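Local structure of maintenance of ploidy protein MOB1 (Saccharomyces cerevisiae, 2HJN) at residues 81-86 with 172-177; 89-94 with 138-143; 119-122 with 127-130. The protein acts as an activator subunit of the DBF2 protein kinase, enabling its phosphorylation by CDC15 in the mitotic exit network in late anaphase. One frame throughout, in Å; residues are numbered along the deposited sequence.

Interaction 1: 81-86 with 172-177. With SO4 (sulfate ion), chain C.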
ATOM      1  N   VAL A  81      19.390  -9.180  -4.898  1.00 18.38           N
ATOM      2  CA  VAL A  81      17.954  -9.422  -5.163  1.00 19.29           C
ATOM      3  C   VAL A  81      17.079  -9.064  -3.971  1.00 19.63           C
ATOM      4  O   VAL A  81      16.127  -8.302  -4.125  1.00 20.51           O
ATOM      5  CB  VAL A  81      17.632 -10.873  -5.634  1.00 19.02           C
ATOM      6  CG1 VAL A  81      16.088 -11.146  -5.649  1.00 19.31           C
ATOM      7  CG2 VAL A  81      18.201 -11.088  -7.032  1.00 20.42           C
ATOM      8  N   HIS A  82      17.395  -9.599  -2.793  1.00 18.98           N
ATOM      9  CA  HIS A  82      16.584  -9.328  -1.624  1.00 19.09           C
ATOM     10  C   HIS A  82      16.668  -7.920  -1.069  1.00 18.63           C
ATOM     11  O   HIS A  82      15.706  -7.464  -0.480  1.00 16.47           O
ATOM     12  CB  HIS A  82      16.821 -10.358  -0.529  1.00 19.69           C
ATOM     13  CG  HIS A  82      16.358 -11.719  -0.934  1.00 23.78           C
ATOM     14  ND1 HIS A  82      15.092 -12.186  -0.660  1.00 25.70           N
ATOM     15  CD2 HIS A  82      16.956 -12.661  -1.695  1.00 22.46           C
ATOM     16  CE1 HIS A  82      14.942 -13.379  -1.202  1.00 28.59           C
ATOM     17  NE2 HIS A  82      16.060 -13.695  -1.832  1.00 30.44           N
ATOM     18  N   CYS A  83      17.820  -7.257  -1.213  1.00 18.05           N
ATOM     19  CA  CYS A  83      17.947  -5.869  -0.775  1.00 18.38           C
ATOM     20  C   CYS A  83      17.004  -4.941  -1.587  1.00 16.78           C
ATOM     21  O   CYS A  83      16.313  -4.120  -1.015  1.00 18.29           O
ATOM     22  CB  CYS A  83      19.427  -5.434  -0.848  1.00 18.22           C
ATOM     23  SG  CYS A  83      19.816  -3.861  -0.064  1.00 23.37           S
ATOM     24  N   VAL A  84      16.945  -5.092  -2.913  1.00 16.41           N
ATOM     25  CA  VAL A  84      15.975  -4.314  -3.729  1.00 16.05           C
ATOM     26  C   VAL A  84      14.517  -4.689  -3.384  1.00 16.80           C
ATOM     27  O   VAL A  84      13.664  -3.806  -3.272  1.00 18.03           O
ATOM     28  CB  VAL A  84      16.210  -4.446  -5.245  1.00 15.20           C
ATOM     29  CG1 VAL A  84      15.095  -3.793  -6.041  1.00 14.67           C
ATOM     30  CG2 VAL A  84      17.593  -3.873  -5.662  1.00 14.72           C
ATOM     31  N   ASP A  85      14.244  -5.983  -3.202  1.00 17.21           N
ATOM     32  CA  ASP A  85      12.909  -6.413  -2.738  1.00 17.90           C
ATOM     33  C   ASP A  85      12.522  -5.809  -1.376  1.00 16.03           C
ATOM     34  O   ASP A  85      11.365  -5.452  -1.188  1.00 15.41           O
ATOM     35  CB  ASP A  85      12.819  -7.931  -2.603  1.00 19.33           C
ATOM     36  CG  ASP A  85      12.876  -8.672  -3.963  1.00 25.79           C
ATOM     37  OD1 ASP A  85      12.667  -8.030  -5.050  1.00 29.02           O
ATOM     38  OD2 ASP A  85      13.118  -9.916  -3.918  1.00 27.78           O
ATOM     39  N   PHE A  86      13.445  -5.712  -0.423  1.00 13.26           N
ATOM     40  CA  PHE A  86      13.084  -5.129   0.889  1.00 13.96           C
ATOM     41  C   PHE A  86      12.785  -3.629   0.825  1.00 12.01           C
ATOM     42  O   PHE A  86      11.870  -3.098   1.487  1.00 10.10           O
ATOM     43  CB  PHE A  86      14.170  -5.397   1.927  1.00 15.43           C
ATOM     44  CG  PHE A  86      14.255  -6.851   2.346  1.00 19.17           C
ATOM     45  CD1 PHE A  86      13.113  -7.619   2.452  1.00 18.38           C
ATOM     46  CD2 PHE A  86      15.484  -7.433   2.622  1.00 21.95           C
ATOM     47  CE1 PHE A  86      13.189  -8.983   2.823  1.00 23.60           C
ATOM     48  CE2 PHE A  86      15.575  -8.794   3.008  1.00 24.24           C
ATOM     49  CZ  PHE A  86      14.437  -9.571   3.091  1.00 19.10           C
ATOM     50  N   PRO A 172      25.288  -1.347   5.285  1.00 20.63           N
ATOM     51  CA  PRO A 172      24.824   0.034   5.488  1.00 19.30           C
ATOM     52  C   PRO A 172      23.365   0.248   5.000  1.00 18.95           C
ATOM     53  O   PRO A 172      22.568   0.862   5.718  1.00 17.26           O
ATOM     54  CB  PRO A 172      25.830   0.852   4.681  1.00 20.99           C
ATOM     55  CG  PRO A 172      27.163  -0.091   4.682  1.00 20.25           C
ATOM     56  CD  PRO A 172      26.548  -1.419   4.492  1.00 19.99           C
ATOM     57  N   ILE A 173      23.017  -0.303   3.836  1.00 17.95           N
ATOM     58  CA  ILE A 173      21.655  -0.207   3.325  1.00 16.70           C
ATOM     59  C   ILE A 173      20.621  -0.870   4.262  1.00 15.65           C
ATOM     60  O   ILE A 173      19.593  -0.262   4.560  1.00 16.07           O
ATOM     61  CB  ILE A 173      21.505  -0.805   1.870  1.00 17.56           C
ATOM     62  CG1 ILE A 173      22.250   0.053   0.826  1.00 15.83           C
ATOM     63  CG2 ILE A 173      20.014  -0.817   1.453  1.00 17.01           C
ATOM     64  CD1 ILE A 173      22.428  -0.734  -0.569  1.00 16.45           C
ATOM     65  N   LEU A 174      20.875  -2.109   4.695  1.00 14.67           N
ATOM     66  CA  LEU A 174      20.007  -2.803   5.677  1.00 17.24           C
ATOM     67  C   LEU A 174      19.895  -2.054   7.006  1.00 16.92           C
ATOM     68  O   LEU A 174      18.777  -1.882   7.522  1.00 16.53           O
ATOM     69  CB  LEU A 174      20.448  -4.277   5.891  1.00 15.78           C
ATOM     70  CG  LEU A 174      19.963  -5.350   4.908  1.00 19.33           C
ATOM     71  CD1 LEU A 174      19.486  -4.876   3.554  1.00 23.02           C
ATOM     72  CD2 LEU A 174      20.871  -6.558   4.759  1.00 19.50           C
ATOM     73  N   ARG A 175      21.029  -1.546   7.539  1.00 17.45           N
ATOM     74  CA  ARG A 175      21.004  -0.768   8.790  1.00 17.92           C
ATOM     75  C   ARG A 175      20.077   0.470   8.681  1.00 17.04           C
ATOM     76  O   ARG A 175      19.269   0.784   9.581  1.00 17.13           O
ATOM     77  CB  ARG A 175      22.425  -0.311   9.184  1.00 18.32           C
ATOM     78  CG  ARG A 175      23.278  -1.303   9.901  1.00 18.50           C
ATOM     79  CD  ARG A 175      24.558  -0.599  10.523  1.00 20.66           C
ATOM     80  NE  ARG A 175      25.289   0.355   9.655  1.00 22.10           N
ATOM     81  CZ  ARG A 175      26.365   0.053   8.917  1.00 25.39           C
ATOM     82  NH1 ARG A 175      26.848  -1.190   8.868  1.00 26.58           N
ATOM     83  NH2 ARG A 175      26.957   0.990   8.205  1.00 27.42           N
ATOM     84  N   ARG A 176      20.194   1.190   7.571  1.00 17.90           N
ATOM     85  CA  ARG A 176      19.300   2.346   7.317  1.00 16.72           C
ATOM     86  C   ARG A 176      17.805   2.002   7.077  1.00 16.34           C
ATOM     87  O   ARG A 176      16.903   2.650   7.649  1.00 15.35           O
ATOM     88  CB  ARG A 176      19.902   3.183   6.198  1.00 17.92           C
ATOM     89  CG  ARG A 176      21.315   3.685   6.611  1.00 20.14           C
ATOM     90  CD  ARG A 176      22.002   4.490   5.512  1.00 23.28           C
ATOM     91  NE  ARG A 176      23.423   4.671   5.769  1.00 27.67           N
ATOM     92  CZ  ARG A 176      24.196   5.547   5.125  1.00 32.29           C
ATOM     93  NH1 ARG A 176      23.684   6.353   4.178  1.00 31.42           N
ATOM     94  NH2 ARG A 176      25.494   5.606   5.413  1.00 34.84           N
ATOM     95  N   LEU A 177      17.521   0.989   6.250  1.00 14.25           N
ATOM     96  CA  LEU A 177      16.129   0.603   6.010  1.00 14.24           C
ATOM     97  C   LEU A 177      15.426   0.197   7.311  1.00 14.29           C
ATOM     98  O   LEU A 177      14.240   0.498   7.499  1.00 13.30           O
ATOM     99  CB  LEU A 177      16.067  -0.520   4.960  1.00 14.38           C
ATOM    100  CG  LEU A 177      16.452  -0.135   3.516  1.00 15.48           C
ATOM    101  CD1 LEU A 177      16.374  -1.353   2.549  1.00 12.83           C
ATOM    102  CD2 LEU A 177      15.641   1.050   2.961  1.00 14.16           C
TER
HETATM  103  S   SO4 C 316      25.253   4.197   9.236  1.00 34.19           S
HETATM  104  O1  SO4 C 316      25.530   3.052   8.362  1.00 36.56           O
HETATM  105  O2  SO4 C 316      25.026   3.646  10.584  1.00 35.14           O
HETATM  106  O3  SO4 C 316      26.289   5.214   9.169  1.00 36.77           O
HETATM  107  O4  SO4 C 316      24.067   4.951   8.870  1.00 37.16           O
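C83 and L174 mark the point where the backbones of 81-86 and 172-177 come nearest, with 7.4 Å between their CA atoms. Both segments are helical, belonging to helices 75-97 and 165-187; the second is kinked at P172, whose ring nitrogen cannot bond to the preceding turn. The contact itself is small and wholly apolar, and C83 carries one side of it. With SG anti to the backbone N (chi1 -169°), the sulfur projects at the other helix and packs against the I173 side chain, nearest at CG2 (3.4 Å). L174 comes from beside it, its CD1 lying 3.8 Å from C83 SG, so the sulfur is gripped by carbons of two successive residues. F86 turns its ring edge-to-face against H207, F208 and F211, which continues the buried packing toward helix 198-214.

The opposite side of 172-177 is strongly basic and holds a sulfate, probably from the crystallisation liquor. R175, bent at chi3 (-45°), presents the NE and NH2 edge of its guanidinium: NH2 lies 2.5 Å from sulfate O1, a separation so short that its exact value is doubtful, while NE bonds O1 weakly at 3.0 Å. P172 CA sits over one face of this guanidinium, toward its rim. R176 runs extended from CG to NE and gives O4 a weak bond from NE at 3.2 Å, with its cation also resting on W142. With a leucine in place of R176, the sulfate would probably lose one of its cationic partners and W142 its cation-pi mate. Three arginines, R175, R176 and R179, converging on one tetrahedral anion are consistent with the phosphopeptide-binding pocket known in Mob1 proteins, where the sulfate probably stands in for a phosphate.

Interaction 2: 89-94 with 138-143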
ATOM      1  N   GLN A  89       9.174  -3.320  -0.511  1.00 12.20           N
ATOM      2  CA  GLN A  89       8.160  -3.523   0.549  1.00 14.74           C
ATOM      3  C   GLN A  89       8.048  -2.284   1.467  1.00 13.66           C
ATOM      4  O   GLN A  89       6.929  -1.867   1.866  1.00 13.31           O
ATOM      5  CB  GLN A  89       8.488  -4.819   1.358  1.00 13.36           C
ATOM      6  CG  GLN A  89       8.397  -6.104   0.464  1.00 18.08           C
ATOM      7  CD  GLN A  89       8.853  -7.358   1.156  1.00 21.44           C
ATOM      8  OE1 GLN A  89       8.771  -7.453   2.383  1.00 29.73           O
ATOM      9  NE2 GLN A  89       9.342  -8.355   0.372  1.00 28.63           N
ATOM     10  N   ILE A  90       9.185  -1.654   1.787  1.00 14.49           N
ATOM     11  CA  ILE A  90       9.196  -0.474   2.731  1.00 12.71           C
ATOM     12  C   ILE A  90       8.607   0.754   2.003  1.00 12.80           C
ATOM     13  O   ILE A  90       7.795   1.487   2.548  1.00 12.31           O
ATOM     14  CB  ILE A  90      10.618  -0.192   3.254  1.00 11.72           C
ATOM     15  CG1 ILE A  90      11.055  -1.257   4.249  1.00 16.01           C
ATOM     16  CG2 ILE A  90      10.688   1.173   3.938  1.00 15.68           C
ATOM     17  CD1 ILE A  90      12.649  -1.291   4.442  1.00 14.98           C
ATOM     18  N   ASN A  91       8.973   0.912   0.734  1.00 12.44           N
ATOM     19  CA  ASN A  91       8.342   1.881  -0.157  1.00 13.19           C
ATOM     20  C   ASN A  91       6.802   1.744  -0.221  1.00 13.73           C
ATOM     21  O   ASN A  91       6.085   2.762  -0.091  1.00 15.32           O
ATOM     22  CB  ASN A  91       8.930   1.785  -1.599  1.00 10.29           C
ATOM     23  CG  ASN A  91       8.418   2.886  -2.487  1.00 12.96           C
ATOM     24  OD1 ASN A  91       8.680   4.084  -2.230  1.00 13.07           O
ATOM     25  ND2 ASN A  91       7.662   2.516  -3.534  1.00 11.98           N
HETATM   26  N   MSE A  92       6.301   0.513  -0.394  1.00 14.03           N
HETATM   27  CA  MSE A  92       4.847   0.272  -0.436  1.00 14.20           C
HETATM   28  C   MSE A  92       4.197   0.569   0.920  1.00 13.20           C
HETATM   29  O   MSE A  92       3.137   1.228   0.987  1.00 11.75           O
HETATM   30  CB  MSE A  92       4.531  -1.164  -0.934  1.00 16.08           C
HETATM   31  CG  MSE A  92       2.998  -1.540  -0.862  1.00 14.73           C
HETATM   32 SE   MSE A  92       2.457  -2.108   0.939  1.00 20.80          SE
HETATM   33  CE  MSE A  92       3.495  -3.757   0.892  1.00 20.94           C
ATOM     34  N   LEU A  93       4.856   0.163   2.001  1.00 12.19           N
ATOM     35  CA  LEU A  93       4.332   0.399   3.358  1.00 12.01           C
ATOM     36  C   LEU A  93       4.366   1.890   3.773  1.00 12.05           C
ATOM     37  O   LEU A  93       3.389   2.405   4.300  1.00 12.77           O
ATOM     38  CB  LEU A  93       5.045  -0.498   4.364  1.00 13.67           C
ATOM     39  CG  LEU A  93       4.714  -2.013   4.297  1.00 11.98           C
ATOM     40  CD1 LEU A  93       5.820  -2.776   5.006  1.00 16.26           C
ATOM     41  CD2 LEU A  93       3.336  -2.391   4.896  1.00 14.18           C
ATOM     42  N   TYR A  94       5.456   2.609   3.489  1.00 12.56           N
ATOM     43  CA  TYR A  94       5.472   4.086   3.774  1.00 12.30           C
ATOM     44  C   TYR A  94       4.498   4.832   2.922  1.00 11.85           C
ATOM     45  O   TYR A  94       3.802   5.754   3.373  1.00 13.68           O
ATOM     46  CB  TYR A  94       6.892   4.688   3.695  1.00 11.48           C
ATOM     47  CG  TYR A  94       7.179   5.646   4.817  1.00 12.82           C
ATOM     48  CD1 TYR A  94       7.873   5.229   5.947  1.00 12.41           C
ATOM     49  CD2 TYR A  94       6.734   6.962   4.777  1.00 11.96           C
ATOM     50  CE1 TYR A  94       8.112   6.098   7.005  1.00 14.22           C
ATOM     51  CE2 TYR A  94       6.991   7.874   5.848  1.00 13.58           C
ATOM     52  CZ  TYR A  94       7.675   7.422   6.948  1.00 12.16           C
ATOM     53  OH  TYR A  94       7.946   8.269   7.985  1.00 12.64           O
ATOM     54  N   CYS A 138      15.146  11.373   1.808  1.00 13.99           N
ATOM     55  CA  CYS A 138      16.593  11.385   1.550  1.00 13.88           C
ATOM     56  C   CYS A 138      17.176   9.966   1.553  1.00 14.40           C
ATOM     57  O   CYS A 138      17.998   9.614   0.685  1.00 15.57           O
ATOM     58  CB  CYS A 138      17.290  12.209   2.653  1.00 13.97           C
ATOM     59  SG  CYS A 138      17.051  14.040   2.516  1.00 20.77           S
ATOM     60  N   LEU A 139      16.813   9.176   2.571  1.00 13.84           N
ATOM     61  CA  LEU A 139      17.321   7.825   2.716  1.00 13.89           C
ATOM     62  C   LEU A 139      16.912   6.955   1.555  1.00 13.10           C
ATOM     63  O   LEU A 139      17.764   6.249   1.012  1.00 13.12           O
ATOM     64  CB  LEU A 139      16.872   7.133   4.018  1.00 14.49           C
ATOM     65  CG  LEU A 139      17.204   5.674   4.364  1.00 16.21           C
ATOM     66  CD1 LEU A 139      17.014   5.430   5.870  1.00 19.57           C
ATOM     67  CD2 LEU A 139      16.294   4.679   3.739  1.00 20.93           C
HETATM   68  N   MSE A 140      15.622   6.945   1.221  1.00 12.55           N
HETATM   69  CA  MSE A 140      15.108   6.073   0.131  1.00 13.00           C
HETATM   70  C   MSE A 140      15.685   6.481  -1.216  1.00 13.46           C
HETATM   71  O   MSE A 140      16.063   5.618  -1.992  1.00 14.65           O
HETATM   72  CB  MSE A 140      13.589   6.115   0.061  1.00 12.43           C
HETATM   73  CG  MSE A 140      12.915   5.582   1.328  1.00 13.90           C
HETATM   74 SE   MSE A 140      13.256   3.647   1.730  1.00 18.39          SE
HETATM   75  CE  MSE A 140      11.687   3.034   0.751  1.00 17.25           C
ATOM     76  N   ARG A 141      15.746   7.784  -1.511  1.00 14.64           N
ATOM     77  CA  ARG A 141      16.399   8.270  -2.756  1.00 15.46           C
ATOM     78  C   ARG A 141      17.897   7.900  -2.776  1.00 15.22           C
ATOM     79  O   ARG A 141      18.434   7.612  -3.820  1.00 15.01           O
ATOM     80  CB  ARG A 141      16.262   9.805  -2.953  1.00 15.79           C
ATOM     81  CG  ARG A 141      14.837  10.369  -3.340  1.00 17.13           C
ATOM     82  CD  ARG A 141      14.040   9.613  -4.447  1.00 16.31           C
ATOM     83  NE  ARG A 141      13.444   8.324  -4.028  1.00 15.06           N
ATOM     84  CZ  ARG A 141      12.365   8.158  -3.279  1.00 12.31           C
ATOM     85  NH1 ARG A 141      11.693   9.177  -2.763  1.00 13.00           N
ATOM     86  NH2 ARG A 141      11.958   6.929  -3.013  1.00 13.98           N
ATOM     87  N   TRP A 142      18.553   7.932  -1.621  1.00 15.25           N
ATOM     88  CA  TRP A 142      19.966   7.457  -1.522  1.00 16.25           C
ATOM     89  C   TRP A 142      20.082   5.938  -1.853  1.00 15.83           C
ATOM     90  O   TRP A 142      21.027   5.498  -2.563  1.00 14.29           O
ATOM     91  CB  TRP A 142      20.591   7.793  -0.145  1.00 15.63           C
ATOM     92  CG  TRP A 142      21.992   7.230   0.013  1.00 16.57           C
ATOM     93  CD1 TRP A 142      23.175   7.805  -0.361  1.00 17.72           C
ATOM     94  CD2 TRP A 142      22.309   5.968   0.571  1.00 18.62           C
ATOM     95  NE1 TRP A 142      24.236   6.972  -0.032  1.00 18.81           N
ATOM     96  CE2 TRP A 142      23.725   5.825   0.526  1.00 17.73           C
ATOM     97  CE3 TRP A 142      21.539   4.952   1.158  1.00 13.03           C
ATOM     98  CZ2 TRP A 142      24.372   4.681   0.989  1.00 17.60           C
ATOM     99  CZ3 TRP A 142      22.200   3.781   1.593  1.00 15.38           C
ATOM    100  CH2 TRP A 142      23.598   3.678   1.538  1.00 17.37           C
ATOM    101  N   CYS A 143      19.133   5.135  -1.355  1.00 15.33           N
ATOM    102  CA  CYS A 143      19.146   3.699  -1.687  1.00 15.37           C
ATOM    103  C   CYS A 143      19.029   3.455  -3.200  1.00 15.21           C
ATOM    104  O   CYS A 143      19.750   2.613  -3.745  1.00 14.85           O
ATOM    105  CB  CYS A 143      18.046   2.927  -0.927  1.00 15.35           C
ATOM    106  SG  CYS A 143      18.323   2.816   0.838  1.00 16.49           S
TER
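I90 and N91 meet M140 in a buried helix-to-helix contact of the Mob1 helical bundle, joining the C-terminal half of helix 75-97 to helix 132-147. The local axes run nearly antiparallel, at 150° between their N-to-C directions, but approach no closer than 12.0 Å. That is wide for direct packing, and the small area of 133 Å² buried between the segments agrees: one long side chain spans the distance. It belongs to M140, modelled as selenomethionine, and its chain is bent at chi2 (-63°) and again at chi3, which brings the terminal methyl to the other helix. There M140 CE lies 3.8 Å from I90 CG2, the two side chains crossing obliquely. L177 of helix 165-187 packs on both I90 and M140, so a third helix fills in beside the bridge.

A polar cluster borders this apolar bridge. N91 OD1 accepts a hydrogen bond from S29 N and is also bonded to Y26 OH, while R141 NH2 is bonded to the same Y26 OH and R141 NE to Q144 OE1. Although N91 OD1 sits at the edge of the R141 guanidinium, it is 4.4 Å from R141 NH2, so Y26 links the two polar ends. The methyl of M140 presses most closely on the backbone, with CE 3.4 Å from N91 N.

Interaction 3: 119-122 with 127-130; sequences WAFQ and PVSV
W119 and V128 form the backbone link between 119-122 and 127-130, an antiparallel hydrogen-bonded pair whose CA atoms are 5.3 Å apart. Two bonds define it. W119 N donates to V128 O at 3.0 Å and is nearly straight at hydrogen (165°), with the donor tilted modestly from the carbonyl plane. In return V128 N donates to W119 O at 2.9 Å; this bond is also straight at hydrogen, yet the donor stands well above the carbonyl plane rather than on a lone pair. A CA-H...O contact joins the same acceptor, P127 CA lying 3.4 Å from W119 O.

The closest apolar contacts are at F121. Its ring offers an edge, not a face, to the two valines: CE1 meets V130 CG1 at 3.5 Å and V128 CG2 at 3.9 Å. The V128 side chain stands roughly perpendicular to that of F121, while V130 runs alongside it pointing the other way. With CG anti to the carbonyl carbon (chi1 -82°), the F121 ring turns one face to the edge of the W119 indole, whose CD1 lies above it toward the rim. Elsewhere the P127 ring packs by CB against the backbone at A120 N, 3.6 Å away.

Neighbouring parts of the fold complete the setting. W119 and F121 both rest on C138, W119 also reaches L139, and V130 touches Y135, all on helix 132-147. F121, V128 and V130 touch a crystal neighbour as well, so their outer surfaces may be influenced by the lattice. The V130 side chain is about 11 Å from the zinc ion. The arrangement is that of a hairpin-like surface loop closed by a single antiparallel beta bridge, here leading from strand 115-117 into helix 132-147.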
ATOM      1  N   TRP A 119      20.691  12.523   9.720  1.00 21.38           N
ATOM      2  CA  TRP A 119      21.125  12.399   8.298  1.00 22.06           C
ATOM      3  C   TRP A 119      22.253  13.374   7.985  1.00 22.95           C
ATOM      4  O   TRP A 119      22.143  14.556   8.279  1.00 20.85           O
ATOM      5  CB  TRP A 119      19.954  12.680   7.314  1.00 21.39           C
ATOM      6  CG  TRP A 119      20.233  12.323   5.848  1.00 20.84           C
ATOM      7  CD1 TRP A 119      20.453  13.189   4.801  1.00 21.29           C
ATOM      8  CD2 TRP A 119      20.374  11.009   5.310  1.00 21.01           C
ATOM      9  NE1 TRP A 119      20.683  12.482   3.654  1.00 21.90           N
ATOM     10  CE2 TRP A 119      20.660  11.143   3.941  1.00 18.12           C
ATOM     11  CE3 TRP A 119      20.275   9.715   5.866  1.00 22.48           C
ATOM     12  CZ2 TRP A 119      20.847  10.041   3.107  1.00 19.71           C
ATOM     13  CZ3 TRP A 119      20.470   8.611   5.041  1.00 21.93           C
ATOM     14  CH2 TRP A 119      20.752   8.780   3.674  1.00 21.35           C
ATOM     15  N   ALA A 120      23.321  12.859   7.373  1.00 25.22           N
ATOM     16  CA  ALA A 120      24.354  13.718   6.774  1.00 27.05           C
ATOM     17  C   ALA A 120      24.033  14.003   5.315  1.00 28.21           C
ATOM     18  O   ALA A 120      23.928  13.083   4.473  1.00 27.95           O
ATOM     19  CB  ALA A 120      25.698  13.105   6.893  1.00 26.47           C
ATOM     20  N   PHE A 121      23.860  15.292   5.032  1.00 29.05           N
ATOM     21  CA  PHE A 121      23.437  15.761   3.725  1.00 30.01           C
ATOM     22  C   PHE A 121      24.594  15.744   2.712  1.00 32.18           C
ATOM     23  O   PHE A 121      24.383  15.426   1.551  1.00 32.51           O
ATOM     24  CB  PHE A 121      22.847  17.181   3.839  1.00 29.35           C
ATOM     25  CG  PHE A 121      21.425  17.196   4.289  1.00 27.95           C
ATOM     26  CD1 PHE A 121      21.104  17.502   5.606  1.00 26.03           C
ATOM     27  CD2 PHE A 121      20.419  16.837   3.426  1.00 25.57           C
ATOM     28  CE1 PHE A 121      19.787  17.480   6.028  1.00 22.01           C
ATOM     29  CE2 PHE A 121      19.093  16.804   3.844  1.00 25.69           C
ATOM     30  CZ  PHE A 121      18.781  17.130   5.142  1.00 24.90           C
ATOM     31  N   GLN A 122      25.798  16.092   3.175  1.00 33.96           N
ATOM     32  CA  GLN A 122      27.037  15.984   2.393  1.00 36.47           C
ATOM     33  C   GLN A 122      27.930  14.876   2.971  1.00 37.54           C
ATOM     34  O   GLN A 122      28.172  14.854   4.168  1.00 37.81           O
ATOM     35  CB  GLN A 122      27.764  17.318   2.412  1.00 36.55           C
ATOM     36  N   PRO A 127      26.016  14.245  10.777  1.00 27.22           N
ATOM     37  CA  PRO A 127      24.559  14.127  10.586  1.00 25.47           C
ATOM     38  C   PRO A 127      23.756  15.034  11.522  1.00 24.45           C
ATOM     39  O   PRO A 127      24.126  15.281  12.667  1.00 24.37           O
ATOM     40  CB  PRO A 127      24.277  12.656  10.884  1.00 24.83           C
ATOM     41  CG  PRO A 127      25.380  12.267  11.918  1.00 26.86           C
ATOM     42  CD  PRO A 127      26.595  12.996  11.341  1.00 27.59           C
ATOM     43  N   VAL A 128      22.628  15.509  11.017  1.00 23.59           N
ATOM     44  CA  VAL A 128      21.767  16.435  11.745  1.00 20.69           C
ATOM     45  C   VAL A 128      20.314  15.919  11.925  1.00 20.52           C
ATOM     46  O   VAL A 128      19.859  15.019  11.214  1.00 18.03           O
ATOM     47  CB  VAL A 128      21.799  17.821  11.016  1.00 20.59           C
ATOM     48  CG1 VAL A 128      23.273  18.389  10.976  1.00 21.28           C
ATOM     49  CG2 VAL A 128      21.255  17.723   9.600  1.00 20.81           C
ATOM     50  N   SER A 129      19.621  16.492  12.907  1.00 19.50           N
ATOM     51  CA  SER A 129      18.182  16.386  13.078  1.00 20.87           C
ATOM     52  C   SER A 129      17.373  16.951  11.855  1.00 21.24           C
ATOM     53  O   SER A 129      17.633  18.073  11.344  1.00 20.82           O
ATOM     54  CB  SER A 129      17.810  17.095  14.400  1.00 21.45           C
ATOM     55  OG  SER A 129      16.414  17.345  14.523  1.00 26.76           O
ATOM     56  N   VAL A 130      16.428  16.134  11.369  1.00 20.46           N
ATOM     57  CA  VAL A 130      15.526  16.455  10.256  1.00 20.01           C
ATOM     58  C   VAL A 130      14.137  15.837  10.535  1.00 17.91           C
ATOM     59  O   VAL A 130      13.994  14.952  11.382  1.00 18.44           O
ATOM     60  CB  VAL A 130      16.080  15.952   8.832  1.00 20.69           C
ATOM     61  CG1 VAL A 130      17.341  16.699   8.428  1.00 21.40           C
ATOM     62  CG2 VAL A 130      16.340  14.447   8.799  1.00 22.50           C
TER

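Following the chain, helix 75-97 supplies 81-86 and then 89-94, one half each of interactions 1 and 2. Strand 115-117 comes next, and interaction 3 closes the short surface loop between W119 and V128. Helix 132-147 then returns to close interaction 2 through 138-143, and helix 165-187 closes interaction 1 through 172-177. The three loops are therefore concentric, 3 within 2 within 1, and none cross. They also touch in space: the R176 backbone O of interaction 1 packs on L139 CD1 of interaction 2, while the W119 ring of interaction 3 reaches both W142 and R176. Three helices and the surface loop are thus joined into one continuous packed unit.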